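Local coordinates for protein phosphotriesterase, putative (Deinococcus radiodurans, PDB 4J35) that probably hydrolyses lactones as a two-metal enzyme of the phosphotriesterase family, here in a variant engineered for organophosphate hydrolysis, at residues 50-53 / 54-58; 76-79 / 80-84. The protein carries 7 engineered substitutions. One frame throughout, in Å; residues are numbered along the deposited sequence.

In the fold
Both contacts run from one turn to the next within helices that follow one another in the chain: interaction 1 lies in helix 42-58, interaction 2 in helix 76-86. Each helix links two parallel strands, and strand 61-66 belongs to both units. The two contacts come within about 4 Å at their nearest atoms without touching, their centres 14 Å apart. Both share the same i-to-i+4 backbone bonds. Interaction 2 is the more buried and adds an aromatic ring packed on a valine, whereas the side chains of interaction 1 meet only loosely across its segments. The helices also pack on each other, through Thr50, Ala53 and Arg54 on Thr86 and through Phe78 on Leu46 and Cys49.

Interaction 1. Residues 50-53 / 54-58; sequences TETA and RALLA
Arg54 N reaches back to Thr50 O at 2.9 Å, the first of four i-to-i+4 backbone bonds that tie residues 50-53 to 54-58. Ala55 N to Glu51 O and Leu56 N to Thr52 O come next, and Leu57 N to Ala53 O closes the set at 3.0 Å with an almost straight N-H...O angle of 176°. Ala53 O also takes a weak second bond from Leu56 N.

The leucines mostly lie against backbone carbonyls. Leu56 carries its CG beside its own backbone N (chi1 -73°), which leans the branch back along the helix: CG lies 3.5 Å from Thr52 O, and CD1 makes a loose methyl contact with Thr52 CG2 at 4.3 Å. Leu57 has a similar first torsion and rests its CG 3.5 Å from Ala53 O. Beyond this turn, Leu56 packs on Val64 of strand 61-66 and on Trp267.

Among the polar side chains, Arg54 starts back over the preceding turn, its CG 3.2 Å from Thr50 O, and then runs extended to NE; its NH2 makes a weak hydrogen bond to Ala85 O. Glu51 OE1 stays 5.6 Å from Arg54 NE, too far for a salt bridge. Thr50 OG1 is hydrogen-bonded to Leu46 O and Ala47 O, within its own helix.

This is an amphipathic helix of a TIM barrel, the helix of the beta-alpha-beta crossover from strand 17-26 to strand 61-66.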
loop_
_atom_site.group_PDB
_atom_site.type_symbol
_atom_site.label_atom_id
_atom_site.label_comp_id
_atom_site.label_asym_id
_atom_site.label_seq_id
_atom_site.Cartn_x
_atom_site.Cartn_y
_atom_site.Cartn_z
ATOM N N THR A 50 -4.988 -14.032 -11.504
ATOM C CA THR A 50 -4.550 -15.360 -11.054
ATOM C C THR A 50 -3.228 -15.793 -11.708
ATOM O O THR A 50 -2.407 -16.475 -11.098
ATOM C CB THR A 50 -5.596 -16.461 -11.333
ATOM O OG1 THR A 50 -5.851 -16.521 -12.734
ATOM C CG2 THR A 50 -6.902 -16.210 -10.570
ATOM N N GLU A 51 -3.047 -15.428 -12.969
ATOM C CA GLU A 51 -1.779 -15.654 -13.659
ATOM C C GLU A 51 -0.653 -14.930 -12.862
ATOM O O GLU A 51 0.413 -15.506 -12.574
ATOM C CB GLU A 51 -1.924 -15.140 -15.103
ATOM C CG GLU A 51 -0.802 -15.453 -16.090
ATOM C CD GLU A 51 -0.813 -16.906 -16.609
ATOM O OE1 GLU A 51 -1.664 -17.706 -16.148
ATOM O OE2 GLU A 51 0.038 -17.244 -17.477
ATOM N N THR A 52 -0.902 -13.680 -12.487
ATOM C CA THR A 52 0.109 -12.878 -11.789
ATOM C C THR A 52 0.364 -13.453 -10.399
ATOM O O THR A 52 1.516 -13.567 -9.947
ATOM C CB THR A 52 -0.321 -11.402 -11.697
ATOM O OG1 THR A 52 -0.281 -10.824 -12.999
ATOM C CG2 THR A 52 0.614 -10.599 -10.757
ATOM N N ALA A 53 -0.711 -13.844 -9.719
ATOM C CA ALA A 53 -0.565 -14.467 -8.417
ATOM C C ALA A 53 0.293 -15.724 -8.524
ATOM O O ALA A 53 1.100 -16.030 -7.652
ATOM C CB ALA A 53 -1.912 -14.827 -7.828
ATOM N N ARG A 54 0.094 -16.501 -9.576
ATOM C CA ARG A 54 0.905 -17.699 -9.711
ATOM C C ARG A 54 2.367 -17.379 -9.905
ATOM O O ARG A 54 3.225 -18.100 -9.397
ATOM C CB ARG A 54 0.405 -18.551 -10.878
ATOM C CG ARG A 54 -0.864 -19.214 -10.549
ATOM C CD ARG A 54 -1.441 -20.059 -11.698
ATOM N NE ARG A 54 -2.813 -20.445 -11.375
ATOM C CZ ARG A 54 -3.161 -21.131 -10.291
ATOM N NH1 ARG A 54 -2.242 -21.538 -9.431
ATOM N NH2 ARG A 54 -4.429 -21.421 -10.056
ATOM N N ALA A 55 2.658 -16.344 -10.682
ATOM C CA ALA A 55 4.032 -15.943 -10.891
ATOM C C ALA A 55 4.693 -15.503 -9.567
ATOM O O ALA A 55 5.890 -15.697 -9.348
ATOM C CB ALA A 55 4.098 -14.834 -11.902
ATOM N N LEU A 56 3.915 -14.901 -8.691
ATOM C CA LEU A 56 4.452 -14.461 -7.413
ATOM C C LEU A 56 4.723 -15.646 -6.523
ATOM O O LEU A 56 5.787 -15.764 -5.927
ATOM C CB LEU A 56 3.472 -13.478 -6.730
ATOM C CG LEU A 56 3.417 -12.098 -7.369
ATOM C CD1 LEU A 56 2.242 -11.219 -6.802
ATOM C CD2 LEU A 56 4.742 -11.381 -7.147
ATOM N N LEU A 57 3.760 -16.547 -6.422
ATOM C CA LEU A 57 3.971 -17.748 -5.654
ATOM C C LEU A 57 5.217 -18.518 -6.146
ATOM O O LEU A 57 5.986 -19.062 -5.348
ATOM C CB LEU A 57 2.734 -18.631 -5.706
ATOM C CG LEU A 57 1.513 -18.143 -4.941
ATOM C CD1 LEU A 57 0.290 -18.879 -5.438
ATOM C CD2 LEU A 57 1.703 -18.386 -3.452
ATOM N N ALA A 58 5.434 -18.538 -7.456
ATOM C CA ALA A 58 6.633 -19.170 -8.009
ATOM C C ALA A 58 7.896 -18.512 -7.460
ATOM O O ALA A 58 8.952 -19.131 -7.385
ATOM C CB ALA A 58 6.623 -19.103 -9.550
#

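Interaction 2. Residues 76-79 / 80-84; sequences PAFL and REVSE
Phe78 and Val82, one turn apart, make the tight side of this contact. The valine methyl CG2 sits 3.6 Å from Phe78 CE2 and 4.1 Å from the ring centroid, an off-centre CH-pi contact whose direction is 30° from the ring normal. With CG anti to the backbone N (chi1 -178°), the Phe78 ring stands beside its own carbonyl carbon, on the side of the following turn, where Val82 CG2 lies close to both the ring and Phe78 O. The backbones are joined at the same pair by Val82 N to Phe78 O at 3.0 Å. The ring also packs edge-to-face with Phe40.

Glu81 forms the border of this packing, at the seam with helix 42-58. It carries its CG back beside its own N, 3.4 Å from Ala77 O, and then runs extended to OE2, which is hydrogen-bonded to His42 NE2. Cutting Glu81 back to an alanine is likely to leave His42 NE2 without its carboxylate partner and to uncover the turn beside Ala77 O.

The loose side is wetter. A water donates to Ala77 O at 2.8 Å and lies in the plane of the Arg80 guanidinium at its edge, accepting a weak bond from NE at 3.4 Å.

Arg80 N to Pro76 O, Glu81 N to Ala77 O and Ser83 N to Leu79 O complete the i-to-i+4 bonds. Phe78 and Leu79 touch Val24, and Leu79 and Val82 touch Ile90: helix 76-86 turns its apolar face to the barrel strands, as in a beta/alpha barrel.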
loop_
_atom_site.group_PDB
_atom_site.type_symbol
_atom_site.label_atom_id
_atom_site.label_comp_id
_atom_site.label_asym_id
_atom_site.label_seq_id
_atom_site.Cartn_x
_atom_site.Cartn_y
_atom_site.Cartn_z
ATOM N N PRO A 76 -13.333 -6.488 -2.422
ATOM C CA PRO A 76 -12.906 -7.604 -1.581
ATOM C C PRO A 76 -13.327 -8.990 -2.082
ATOM O O PRO A 76 -12.546 -9.937 -1.934
ATOM C CB PRO A 76 -13.576 -7.308 -0.237
ATOM C CG PRO A 76 -13.823 -5.843 -0.255
ATOM C CD PRO A 76 -14.108 -5.488 -1.668
ATOM N N ALA A 77 -14.537 -9.119 -2.608
ATOM C CA ALA A 77 -15.002 -10.409 -3.105
ATOM C C ALA A 77 -14.180 -10.886 -4.314
ATOM O O ALA A 77 -13.943 -12.068 -4.442
ATOM C CB ALA A 77 -16.471 -10.330 -3.471
ATOM N N PHE A 78 -13.760 -9.971 -5.190
ATOM C CA PHE A 78 -12.857 -10.328 -6.283
ATOM C C PHE A 78 -11.482 -10.740 -5.719
ATOM O O PHE A 78 -10.937 -11.782 -6.081
ATOM C CB PHE A 78 -12.741 -9.193 -7.325
ATOM C CG PHE A 78 -11.855 -9.546 -8.500
ATOM C CD1 PHE A 78 -12.344 -10.296 -9.558
ATOM C CD2 PHE A 78 -10.530 -9.157 -8.531
ATOM C CE1 PHE A 78 -11.518 -10.654 -10.601
ATOM C CE2 PHE A 78 -9.707 -9.513 -9.582
ATOM C CZ PHE A 78 -10.199 -10.260 -10.612
ATOM N N LEU A 79 -10.926 -9.963 -4.787
ATOM C CA LEU A 79 -9.671 -10.375 -4.168
ATOM C C LEU A 79 -9.763 -11.773 -3.541
ATOM O O LEU A 79 -8.815 -12.549 -3.607
ATOM C CB LEU A 79 -9.267 -9.381 -3.073
ATOM C CG LEU A 79 -9.040 -7.931 -3.500
ATOM C CD1 LEU A 79 -8.597 -7.155 -2.277
ATOM C CD2 LEU A 79 -8.004 -7.792 -4.607
ATOM N N ARG A 80 -10.895 -12.095 -2.917
ATOM C CA ARG A 80 -11.087 -13.446 -2.363
ATOM C C ARG A 80 -11.107 -14.516 -3.451
ATOM O O ARG A 80 -10.528 -15.591 -3.275
ATOM C CB ARG A 80 -12.368 -13.523 -1.529
ATOM C CG ARG A 80 -12.615 -14.891 -0.898
ATOM C CD ARG A 80 -13.617 -14.806 0.245
ATOM N NE ARG A 80 -14.950 -14.466 -0.238
ATOM C CZ ARG A 80 -16.018 -14.314 0.537
ATOM N NH1 ARG A 80 -15.928 -14.465 1.848
ATOM N NH2 ARG A 80 -17.184 -14.002 -0.010
ATOM N N GLU A 81 -11.725 -14.222 -4.587
ATOM C CA GLU A 81 -11.699 -15.164 -5.705
ATOM C C GLU A 81 -10.283 -15.455 -6.152
ATOM O O GLU A 81 -9.946 -16.605 -6.438
ATOM C CB GLU A 81 -12.440 -14.623 -6.922
ATOM C CG GLU A 81 -13.920 -14.544 -6.798
ATOM C CD GLU A 81 -14.551 -14.073 -8.094
ATOM O OE1 GLU A 81 -14.316 -14.710 -9.152
ATOM O OE2 GLU A 81 -15.273 -13.059 -8.051
ATOM N N VAL A 82 -9.470 -14.405 -6.263
ATOM C CA VAL A 82 -8.091 -14.558 -6.723
ATOM C C VAL A 82 -7.295 -15.384 -5.707
ATOM O O VAL A 82 -6.532 -16.266 -6.084
ATOM C CB VAL A 82 -7.422 -13.179 -6.927
ATOM C CG1 VAL A 82 -5.958 -13.338 -7.285
ATOM C CG2 VAL A 82 -8.161 -12.389 -8.009
ATOM N N SER A 83 -7.478 -15.085 -4.417
ATOM C CA SER A 83 -6.801 -15.816 -3.343
ATOM C C SER A 83 -7.185 -17.290 -3.289
ATOM O O SER A 83 -6.320 -18.159 -3.174
ATOM C CB SER A 83 -7.112 -15.175 -1.975
ATOM O OG SER A 83 -6.395 -15.841 -0.935
ATOM N N GLU A 84 -8.483 -17.565 -3.357
ATOM C CA GLU A 84 -8.985 -18.937 -3.296
ATOM C C GLU A 84 -8.603 -19.742 -4.537
ATOM O O GLU A 84 -8.494 -20.973 -4.485
ATOM C CB GLU A 84 -10.510 -18.947 -3.119
ATOM C CG GLU A 84 -10.999 -18.456 -1.751
ATOM C CD GLU A 84 -12.528 -18.442 -1.625
ATOM O OE1 GLU A 84 -13.218 -18.638 -2.648
ATOM O OE2 GLU A 84 -13.037 -18.239 -0.498
HETATM O O HOH W 1 -15.665 -14.114 -3.497
#